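Side-chain contacts in magnesium and cobalt efflux protein CorC (Neisseria meningitidis serogroup B, PDB 3OI8), which probably takes part in the transport of magnesium and cobalt ions and, through the CBS-domain pair of this fragment, binds adenosine: residues M50-E55 against E79-V84; L85-A90 against N133-V138; R61-V66 against K91-Y96. All coordinates share one frame; numbering follows the deposited sequence.

Following the chain from the N terminus, segment 50-55 comes first, with strand 53-54, and is followed by helix 59-69, which carries 61-66. Contact 1 closes when the turn at 79-84, between strands 73-77 and 84-89, comes back beside 50-55. Segment 85-90 then opens contact 2, 91-96 closes contact 3, and 133-138 closes contact 2 in the second CBS domain. Contacts 1 and 2 are therefore in series, whereas contact 3 crosses both. Contacts 1 and 3 lie within the first CBS domain, joining the hairpin loop to the segment that leads into strand 53-54 and helix to helical turn; contact 2 ties that domain to the second, with Y65, L53 and L88 linking neighbouring contacts.

Contact 1: M50-E55 against E79-V84; sequences MNVLKE and EDKDEV. With ADN (adenosine), chain C.
K81 and the selenomethionine M50 run past each other in opposite directions, and most of their meeting is apolar. The lysine is extended beyond CG, whereas M50 bends at its last torsion (chi3 -61°), which turns CE onto the lysine shaft. M50 CE lies 3.5 Å from K81 CD, closer than ordinary van der Waals contact. Further along, V52 CG2 touches K81 CE at 4.0 Å.

The polar link is slight by comparison: K81 NZ gives a weak hydrogen bond of 3.4 Å to M50 O, and the ammonium also bonds to R47 O. Next along the chain lies the adenosine pocket, where the backbone of N51 pairs with the adenine through N1 and N6, as in other nucleoside-binding CBS domains. N51 N donates to ADN N1 at 2.7 Å, and ADN N6 donates to N51 O at 3.1 Å. The side chain of N51 also lies against the adenine, its CB 3.4 Å from ADN N1, and its OD1 is hydrogen-bonded to H71 NE2, while H71 ND1 bonds to the nucleoside.

K81 itself stands in a type I turn from D80 to E83, within the hairpin loop joining strands 73-77 and 84-89. An Asx turn reinforces it: D82 N reaches D80 OD1 from above the carboxylate plane, 3.0 Å away.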
loop_
_atom_site.group_PDB
_atom_site.type_symbol
_atom_site.label_atom_id
_atom_site.label_comp_id
_atom_site.label_asym_id
_atom_site.label_seq_id
_atom_site.Cartn_x
_atom_site.Cartn_y
_atom_site.Cartn_z
HETATM N N MSE A 50 -11.674 11.082 -11.571
HETATM C CA MSE A 50 -11.049 9.765 -11.683
HETATM C C MSE A 50 -10.472 9.566 -13.077
HETATM O O MSE A 50 -11.052 10.024 -14.057
HETATM C CB MSE A 50 -12.079 8.667 -11.469
HETATM C CG MSE A 50 -12.895 8.794 -10.227
HETATM SE SE MSE A 50 -14.155 7.330 -10.225
HETATM C CE MSE A 50 -15.130 7.750 -11.853
ATOM N N ASN A 51 -9.348 8.856 -13.170
ATOM C CA ASN A 51 -8.819 8.437 -14.461
ATOM C C ASN A 51 -9.339 7.040 -14.767
ATOM O O ASN A 51 -9.017 6.095 -14.042
ATOM C CB ASN A 51 -7.282 8.434 -14.458
ATOM C CG ASN A 51 -6.692 9.833 -14.386
ATOM O OD1 ASN A 51 -5.785 10.089 -13.596
ATOM N ND2 ASN A 51 -7.203 10.743 -15.213
ATOM N N VAL A 52 -10.147 6.911 -15.823
ATOM C CA VAL A 52 -10.769 5.625 -16.157
ATOM C C VAL A 52 -10.371 5.118 -17.551
ATOM O O VAL A 52 -9.851 5.874 -18.377
ATOM C CB VAL A 52 -12.308 5.723 -16.097
ATOM C CG1 VAL A 52 -12.769 6.151 -14.700
ATOM C CG2 VAL A 52 -12.821 6.709 -17.158
ATOM N N LEU A 53 -10.642 3.841 -17.818
ATOM C CA LEU A 53 -10.416 3.274 -19.152
ATOM C C LEU A 53 -11.747 2.874 -19.772
ATOM O O LEU A 53 -12.629 2.382 -19.062
ATOM C CB LEU A 53 -9.527 2.030 -19.047
ATOM C CG LEU A 53 -8.162 2.258 -18.377
ATOM C CD1 LEU A 53 -7.452 0.928 -18.181
ATOM C CD2 LEU A 53 -7.316 3.208 -19.211
ATOM N N LYS A 54 -11.890 3.069 -21.085
ATOM C CA LYS A 54 -13.115 2.694 -21.787
ATOM C C LYS A 54 -13.070 1.217 -22.142
ATOM O O LYS A 54 -12.042 0.696 -22.559
ATOM C CB LYS A 54 -13.314 3.493 -23.085
ATOM C CG LYS A 54 -13.083 4.992 -23.008
ATOM C CD LYS A 54 -13.775 5.640 -21.832
ATOM C CE LYS A 54 -13.408 7.127 -21.771
ATOM N NZ LYS A 54 -13.534 7.734 -20.410
ATOM N N GLU A 55 -14.202 0.559 -21.955
ATOM C CA GLU A 55 -14.402 -0.857 -22.240
ATOM C C GLU A 55 -13.700 -1.324 -23.520
ATOM O O GLU A 55 -12.984 -2.329 -23.521
ATOM C CB GLU A 55 -15.924 -1.087 -22.375
ATOM C CG GLU A 55 -16.402 -2.525 -22.295
ATOM C CD GLU A 55 -17.934 -2.638 -22.296
ATOM O OE1 GLU A 55 -18.628 -1.629 -22.575
ATOM O OE2 GLU A 55 -18.447 -3.746 -22.010
ATOM N N GLU A 79 -20.737 2.952 -20.640
ATOM C CA GLU A 79 -21.246 4.155 -21.302
ATOM C C GLU A 79 -20.696 5.447 -20.706
ATOM O O GLU A 79 -20.476 6.429 -21.418
ATOM C CB GLU A 79 -22.775 4.197 -21.262
ATOM C CG GLU A 79 -23.328 5.488 -21.831
ATOM C CD GLU A 79 -24.821 5.639 -21.629
ATOM O OE1 GLU A 79 -25.468 6.311 -22.469
ATOM O OE2 GLU A 79 -25.342 5.089 -20.632
ATOM N N ASP A 80 -20.502 5.443 -19.391
ATOM C CA ASP A 80 -19.987 6.597 -18.668
ATOM C C ASP A 80 -19.570 6.142 -17.269
ATOM O O ASP A 80 -19.592 4.942 -16.952
ATOM C CB ASP A 80 -21.026 7.733 -18.596
ATOM C CG ASP A 80 -22.314 7.312 -17.918
ATOM O OD1 ASP A 80 -22.287 6.360 -17.107
ATOM O OD2 ASP A 80 -23.363 7.939 -18.190
ATOM N N LYS A 81 -19.197 7.092 -16.429
ATOM C CA LYS A 81 -18.599 6.727 -15.147
ATOM C C LYS A 81 -19.605 6.145 -14.162
ATOM O O LYS A 81 -19.222 5.628 -13.109
ATOM C CB LYS A 81 -17.852 7.913 -14.545
ATOM C CG LYS A 81 -16.663 8.340 -15.372
ATOM C CD LYS A 81 -15.935 9.513 -14.746
ATOM C CE LYS A 81 -14.682 9.838 -15.541
ATOM N NZ LYS A 81 -14.080 11.095 -15.040
ATOM N N ASP A 82 -20.890 6.223 -14.501
ATOM C CA ASP A 82 -21.920 5.577 -13.685
ATOM C C ASP A 82 -22.107 4.100 -14.056
ATOM O O ASP A 82 -22.932 3.390 -13.472
ATOM C CB ASP A 82 -23.237 6.368 -13.765
ATOM C CG ASP A 82 -23.148 7.678 -13.000
ATOM O OD1 ASP A 82 -22.527 7.665 -11.909
ATOM O OD2 ASP A 82 -23.648 8.713 -13.487
ATOM N N GLU A 83 -21.330 3.639 -15.031
ATOM C CA GLU A 83 -21.332 2.223 -15.367
ATOM C C GLU A 83 -19.916 1.649 -15.241
ATOM O O GLU A 83 -19.214 1.518 -16.239
ATOM C CB GLU A 83 -21.903 1.990 -16.787
ATOM C CG GLU A 83 -22.043 0.505 -17.099
ATOM C CD GLU A 83 -22.598 0.191 -18.488
ATOM O OE1 GLU A 83 -22.601 1.074 -19.376
ATOM O OE2 GLU A 83 -23.026 -0.967 -18.683
ATOM N N VAL A 84 -19.487 1.342 -14.016
ATOM C CA VAL A 84 -18.145 0.797 -13.806
ATOM C C VAL A 84 -18.232 -0.713 -13.962
ATOM O O VAL A 84 -19.039 -1.361 -13.302
ATOM C CB VAL A 84 -17.552 1.156 -12.407
ATOM C CG1 VAL A 84 -16.175 0.455 -12.206
ATOM C CG2 VAL A 84 -17.402 2.652 -12.236
HETATM O "O5'" ADN C . -1.423 7.310 -8.284
HETATM C "C5'" ADN C . -0.893 8.311 -7.453
HETATM C "C4'" ADN C . -2.043 9.034 -6.688
HETATM O "O4'" ADN C . -3.123 9.375 -7.607
HETATM C "C3'" ADN C . -2.632 8.130 -5.583
HETATM O "O3'" ADN C . -2.141 8.530 -4.332
HETATM C "C2'" ADN C . -4.124 8.345 -5.659
HETATM O "O2'" ADN C . -4.515 9.373 -4.778
HETATM C "C1'" ADN C . -4.378 8.829 -7.087
HETATM N N9 ADN C . -4.854 7.751 -7.951
HETATM C C8 ADN C . -4.341 6.320 -8.017
HETATM N N7 ADN C . -5.114 5.612 -9.097
HETATM C C5 ADN C . -6.103 6.620 -9.707
HETATM C C6 ADN C . -7.154 6.492 -10.851
HETATM N N6 ADN C . -7.283 5.228 -11.577
HETATM N N1 ADN C . -7.968 7.645 -11.218
HETATM C C2 ADN C . -7.799 8.974 -10.498
HETATM N N3 ADN C . -6.766 9.103 -9.377
HETATM C C4 ADN C . -5.937 7.930 -9.002
#

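Contact 2: L85-A90 against N133-V138; sequences LGILHA and NHMAIV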
loop_
_atom_site.group_PDB
_atom_site.type_symbol
_atom_site.label_atom_id
_atom_site.label_comp_id
_atom_site.label_asym_id
_atom_site.label_seq_id
_atom_site.Cartn_x
_atom_site.Cartn_y
_atom_site.Cartn_z
ATOM N N LEU A 85 -17.410 -1.267 -14.842
ATOM C CA LEU A 85 -17.503 -2.689 -15.182
ATOM C C LEU A 85 -16.522 -3.511 -14.377
ATOM O O LEU A 85 -16.639 -4.735 -14.274
ATOM C CB LEU A 85 -17.210 -2.876 -16.673
ATOM C CG LEU A 85 -18.078 -2.007 -17.587
ATOM C CD1 LEU A 85 -17.582 -2.052 -19.027
ATOM C CD2 LEU A 85 -19.537 -2.448 -17.490
ATOM N N GLY A 86 -15.522 -2.841 -13.827
ATOM C CA GLY A 86 -14.428 -3.558 -13.220
ATOM C C GLY A 86 -13.217 -2.680 -12.986
ATOM O O GLY A 86 -13.246 -1.470 -13.239
ATOM N N ILE A 87 -12.150 -3.306 -12.500
ATOM C CA ILE A 87 -10.882 -2.637 -12.248
ATOM C C ILE A 87 -9.803 -3.332 -13.080
ATOM O O ILE A 87 -9.727 -4.560 -13.104
ATOM C CB ILE A 87 -10.465 -2.754 -10.756
ATOM C CG1 ILE A 87 -11.609 -2.362 -9.816
ATOM C CG2 ILE A 87 -9.212 -1.937 -10.478
ATOM C CD1 ILE A 87 -12.088 -0.932 -9.959
ATOM N N LEU A 88 -8.985 -2.544 -13.774
ATOM C CA LEU A 88 -7.799 -3.065 -14.427
ATOM C C LEU A 88 -6.597 -2.665 -13.611
ATOM O O LEU A 88 -6.461 -1.496 -13.258
ATOM C CB LEU A 88 -7.609 -2.482 -15.829
ATOM C CG LEU A 88 -6.203 -2.859 -16.335
ATOM C CD1 LEU A 88 -6.159 -4.284 -16.872
ATOM C CD2 LEU A 88 -5.662 -1.881 -17.364
ATOM N N HIS A 89 -5.741 -3.644 -13.324
ATOM C CA HIS A 89 -4.442 -3.443 -12.684
ATOM C C HIS A 89 -3.385 -3.326 -13.768
ATOM O O HIS A 89 -3.243 -4.227 -14.597
ATOM C CB HIS A 89 -4.133 -4.642 -11.793
ATOM C CG HIS A 89 -5.061 -4.760 -10.627
ATOM N ND1 HIS A 89 -4.628 -5.057 -9.353
ATOM C CD2 HIS A 89 -6.398 -4.570 -10.536
ATOM C CE1 HIS A 89 -5.664 -5.066 -8.532
ATOM N NE2 HIS A 89 -6.750 -4.775 -9.226
ATOM N N ALA A 90 -2.657 -2.214 -13.768
ATOM C CA ALA A 90 -1.687 -1.921 -14.820
ATOM C C ALA A 90 -0.796 -3.130 -15.153
ATOM O O ALA A 90 -0.518 -3.420 -16.319
ATOM C CB ALA A 90 -0.812 -0.731 -14.403
ATOM N N ASN A 133 -7.214 -6.044 -1.324
ATOM C CA ASN A 133 -7.786 -5.060 -2.225
ATOM C C ASN A 133 -6.976 -3.776 -2.127
ATOM O O ASN A 133 -6.355 -3.512 -1.085
ATOM C CB ASN A 133 -9.243 -4.774 -1.829
ATOM C CG ASN A 133 -10.097 -4.426 -3.016
ATOM O OD1 ASN A 133 -9.878 -4.955 -4.110
ATOM N ND2 ASN A 133 -11.067 -3.523 -2.827
ATOM N N HIS A 134 -6.980 -2.982 -3.199
ATOM C CA HIS A 134 -6.280 -1.693 -3.197
ATOM C C HIS A 134 -7.165 -0.503 -3.569
ATOM O O HIS A 134 -6.840 0.645 -3.266
ATOM C CB HIS A 134 -5.083 -1.740 -4.144
ATOM C CG HIS A 134 -3.929 -2.519 -3.603
ATOM N ND1 HIS A 134 -3.649 -3.808 -4.002
ATOM C CD2 HIS A 134 -3.001 -2.201 -2.669
ATOM C CE1 HIS A 134 -2.591 -4.248 -3.343
ATOM N NE2 HIS A 134 -2.178 -3.292 -2.529
HETATM N N MSE A 135 -8.275 -0.780 -4.237
HETATM C CA MSE A 135 -9.150 0.295 -4.692
HETATM C C MSE A 135 -10.607 -0.118 -4.533
HETATM O O MSE A 135 -10.950 -1.288 -4.706
HETATM C CB MSE A 135 -8.823 0.666 -6.152
HETATM C CG MSE A 135 -9.872 1.511 -6.879
HETATM SE SE MSE A 135 -9.354 1.937 -8.734
HETATM C CE MSE A 135 -7.889 3.182 -8.361
ATOM N N ALA A 136 -11.453 0.834 -4.162
ATOM C CA ALA A 136 -12.888 0.591 -4.173
ATOM C C ALA A 136 -13.561 1.731 -4.920
ATOM O O ALA A 136 -13.013 2.830 -5.030
ATOM C CB ALA A 136 -13.435 0.496 -2.771
ATOM N N ILE A 137 -14.752 1.460 -5.429
ATOM C CA ILE A 137 -15.537 2.483 -6.104
ATOM C C ILE A 137 -16.567 2.971 -5.099
ATOM O O ILE A 137 -17.256 2.164 -4.473
ATOM C CB ILE A 137 -16.261 1.897 -7.322
ATOM C CG1 ILE A 137 -15.250 1.295 -8.322
ATOM C CG2 ILE A 137 -17.208 2.949 -7.930
ATOM C CD1 ILE A 137 -14.252 2.284 -8.897
ATOM N N VAL A 138 -16.660 4.287 -4.933
ATOM C CA VAL A 138 -17.587 4.864 -3.976
ATOM C C VAL A 138 -18.915 5.146 -4.664
ATOM O O VAL A 138 -18.947 5.737 -5.741
ATOM C CB VAL A 138 -16.999 6.132 -3.371
ATOM C CG1 VAL A 138 -17.914 6.696 -2.261
ATOM C CG2 VAL A 138 -15.597 5.811 -2.833
#
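The two CBS domains of this chain meet beside the adenosine pocket, and at that seam I87 of the first packs against M135 and I137 of the second. The contact is made by apolar side-chain ends, with no hydrogen bond between the segments. I87 CD1 does all the touching from its side: it lies 4.1 Å from the selenium atom SE of M135 and 4.0 Å from I137 CD1, so that one methyl group serves two neighbours. The two approaches differ. I87 and I137 lie alongside each other, pointing opposite ways, whereas the bent chain of M135 passes I87 at a slant. M135 leaves its backbone with CG opposite the nitrogen (chi1 165°) and turns only at its last torsion (chi3 -70°), which leaves SE beside the isoleucine methyl. M135 also touches the bound adenosine, so the same residue lines the pocket and packs in the seam between the domains. Just before it, H134 NE2 is hydrogen-bonded to E152 OE2 of the second subunit.

Around the contact, strand 84-89 pairs with strand 73-77 through a classic bulge, L85 and G86 both facing V76. Across the seam, strand 135-139 runs between strands 145-150 and 114-116; A136 turns away from I87 to touch V149 and V115, while M135 packs on L148 and T150.

Contact 3: R61-V66 against K91-Y96; sequences RITAYV and KDLLKY
L93 meets I62, T63 and V66 without any flat group of these two segments between them; the ring of F103 lies beside L93 and I62 and makes an edge-to-face stack with Y96, while F98 of the second subunit packs on T63. The contact proper is a leucine end laid against one side of helix 59-69. CD1 of L93 stands anti to CA (chi2 173°), which carries that methyl out to the helix. L93 CD1 lies 3.9 Å from I62 CG2 and 4.2 Å from V66 CG2, two residues one helical turn apart. The approaches are unlike: I62 passes the leucine at an angle, I62 CG2 also reaching L93 CD2 at 4.2 Å, whereas V66 meets it tip to tip. T63 adds its OG1, 4.0 Å from L93 CD1, a van der Waals contact with a methyl group; the hydroxyl has its polar partner in I59 O, one turn back in its own helix.

The second subunit comes up close by: its L94 packs on both V66 and L94, and its A70 O accepts from K91 NZ. Helix 59-69 set against the 3-10 turns that follow strand 84-89 is the pairing of two helical elements beside a small sheet that characterises the CBS fold, and here, as in many CBS pairs, these elements also contribute to the contact between subunits.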
loop_
_atom_site.group_PDB
_atom_site.type_symbol
_atom_site.label_atom_id
_atom_site.label_comp_id
_atom_site.label_asym_id
_atom_site.label_seq_id
_atom_site.Cartn_x
_atom_site.Cartn_y
_atom_site.Cartn_z
ATOM N N ARG A 61 -3.764 2.425 -26.893
ATOM C CA ARG A 61 -4.279 3.611 -26.237
ATOM C C ARG A 61 -4.388 3.410 -24.715
ATOM O O ARG A 61 -4.003 4.279 -23.934
ATOM C CB ARG A 61 -5.635 3.969 -26.850
ATOM C CG ARG A 61 -5.512 4.524 -28.272
ATOM C CD ARG A 61 -6.869 4.641 -28.954
ATOM N NE ARG A 61 -7.801 5.439 -28.162
ATOM C CZ ARG A 61 -7.957 6.752 -28.296
ATOM N NH1 ARG A 61 -7.244 7.419 -29.198
ATOM N NH2 ARG A 61 -8.830 7.395 -27.534
ATOM N N ILE A 62 -4.910 2.264 -24.295
ATOM C CA ILE A 62 -4.904 1.916 -22.874
ATOM C C ILE A 62 -3.492 2.027 -22.278
ATOM O O ILE A 62 -3.283 2.723 -21.279
ATOM C CB ILE A 62 -5.477 0.489 -22.634
ATOM C CG1 ILE A 62 -7.005 0.505 -22.783
ATOM C CG2 ILE A 62 -5.062 -0.043 -21.250
ATOM C CD1 ILE A 62 -7.628 -0.869 -22.923
ATOM N N THR A 63 -2.522 1.356 -22.899
ATOM C CA THR A 63 -1.170 1.320 -22.360
ATOM C C THR A 63 -0.558 2.724 -22.244
ATOM O O THR A 63 0.055 3.057 -21.230
ATOM C CB THR A 63 -0.243 0.380 -23.176
ATOM O OG1 THR A 63 -0.703 -0.972 -23.047
ATOM C CG2 THR A 63 1.183 0.458 -22.658
ATOM N N ALA A 64 -0.723 3.537 -23.283
ATOM C CA ALA A 64 -0.189 4.897 -23.267
ATOM C C ALA A 64 -0.825 5.740 -22.157
ATOM O O ALA A 64 -0.153 6.531 -21.510
ATOM C CB ALA A 64 -0.362 5.565 -24.632
ATOM N N TYR A 65 -2.121 5.553 -21.933
ATOM C CA TYR A 65 -2.833 6.302 -20.911
ATOM C C TYR A 65 -2.367 5.871 -19.522
ATOM O O TYR A 65 -2.117 6.713 -18.650
ATOM C CB TYR A 65 -4.340 6.108 -21.071
ATOM C CG TYR A 65 -5.199 6.924 -20.130
ATOM C CD1 TYR A 65 -5.520 8.243 -20.420
ATOM C CD2 TYR A 65 -5.707 6.364 -18.952
ATOM C CE1 TYR A 65 -6.315 8.998 -19.564
ATOM C CE2 TYR A 65 -6.503 7.105 -18.090
ATOM C CZ TYR A 65 -6.805 8.426 -18.406
ATOM O OH TYR A 65 -7.593 9.174 -17.564
ATOM N N VAL A 66 -2.227 4.562 -19.330
ATOM C CA VAL A 66 -1.740 4.010 -18.063
ATOM C C VAL A 66 -0.342 4.530 -17.711
ATOM O O VAL A 66 -0.067 4.881 -16.567
ATOM C CB VAL A 66 -1.701 2.472 -18.114
ATOM C CG1 VAL A 66 -0.915 1.910 -16.948
ATOM C CG2 VAL A 66 -3.125 1.894 -18.139
ATOM N N LYS A 91 -0.336 -3.828 -14.127
ATOM C CA LYS A 91 0.617 -4.909 -14.350
ATOM C C LYS A 91 -0.013 -6.171 -14.938
ATOM O O LYS A 91 0.698 -7.080 -15.345
ATOM C CB LYS A 91 1.388 -5.239 -13.076
ATOM C CG LYS A 91 0.575 -5.828 -11.944
ATOM C CD LYS A 91 1.478 -6.014 -10.713
ATOM C CE LYS A 91 0.697 -6.426 -9.465
ATOM N NZ LYS A 91 0.232 -7.844 -9.516
ATOM N N ASP A 92 -1.340 -6.236 -14.982
ATOM C CA ASP A 92 -1.998 -7.351 -15.662
ATOM C C ASP A 92 -1.860 -7.209 -17.175
ATOM O O ASP A 92 -1.986 -8.188 -17.916
ATOM C CB ASP A 92 -3.467 -7.490 -15.218
ATOM C CG ASP A 92 -3.587 -8.050 -13.804
ATOM O OD1 ASP A 92 -2.597 -8.653 -13.333
ATOM O OD2 ASP A 92 -4.649 -7.892 -13.155
ATOM N N LEU A 93 -1.574 -5.991 -17.633
ATOM C CA LEU A 93 -1.353 -5.753 -19.056
ATOM C C LEU A 93 -0.100 -6.486 -19.576
ATOM O O LEU A 93 0.013 -6.764 -20.770
ATOM C CB LEU A 93 -1.225 -4.256 -19.345
ATOM C CG LEU A 93 -2.501 -3.401 -19.315
ATOM C CD1 LEU A 93 -2.117 -1.935 -19.443
ATOM C CD2 LEU A 93 -3.440 -3.807 -20.445
ATOM N N LEU A 94 0.826 -6.806 -18.682
ATOM C CA LEU A 94 2.082 -7.422 -19.099
ATOM C C LEU A 94 1.840 -8.828 -19.638
ATOM O O LEU A 94 2.701 -9.411 -20.294
ATOM C CB LEU A 94 3.064 -7.481 -17.935
ATOM C CG LEU A 94 3.591 -6.150 -17.403
ATOM C CD1 LEU A 94 4.422 -6.406 -16.160
ATOM C CD2 LEU A 94 4.406 -5.425 -18.464
ATOM N N LYS A 95 0.672 -9.382 -19.338
ATOM C CA LYS A 95 0.302 -10.685 -19.883
ATOM C C LYS A 95 0.284 -10.646 -21.411
ATOM O O LYS A 95 0.319 -11.684 -22.072
ATOM C CB LYS A 95 -1.075 -11.120 -19.352
ATOM C CG LYS A 95 -1.122 -11.321 -17.836
ATOM C CD LYS A 95 -2.520 -11.715 -17.359
ATOM C CE LYS A 95 -2.640 -11.651 -15.836
ATOM N NZ LYS A 95 -4.067 -11.606 -15.367
ATOM N N TYR A 96 0.215 -9.443 -21.975
ATOM C CA TYR A 96 0.098 -9.310 -23.423
ATOM C C TYR A 96 1.342 -8.682 -24.034
ATOM O O TYR A 96 1.303 -8.178 -25.147
ATOM C CB TYR A 96 -1.148 -8.498 -23.793
ATOM C CG TYR A 96 -2.428 -9.229 -23.511
ATOM C CD1 TYR A 96 -2.791 -10.341 -24.264
ATOM C CD2 TYR A 96 -3.281 -8.811 -22.490
ATOM C CE1 TYR A 96 -3.970 -11.019 -24.003
ATOM C CE2 TYR A 96 -4.455 -9.484 -22.218
ATOM C CZ TYR A 96 -4.798 -10.582 -22.983
ATOM O OH TYR A 96 -5.977 -11.247 -22.726
#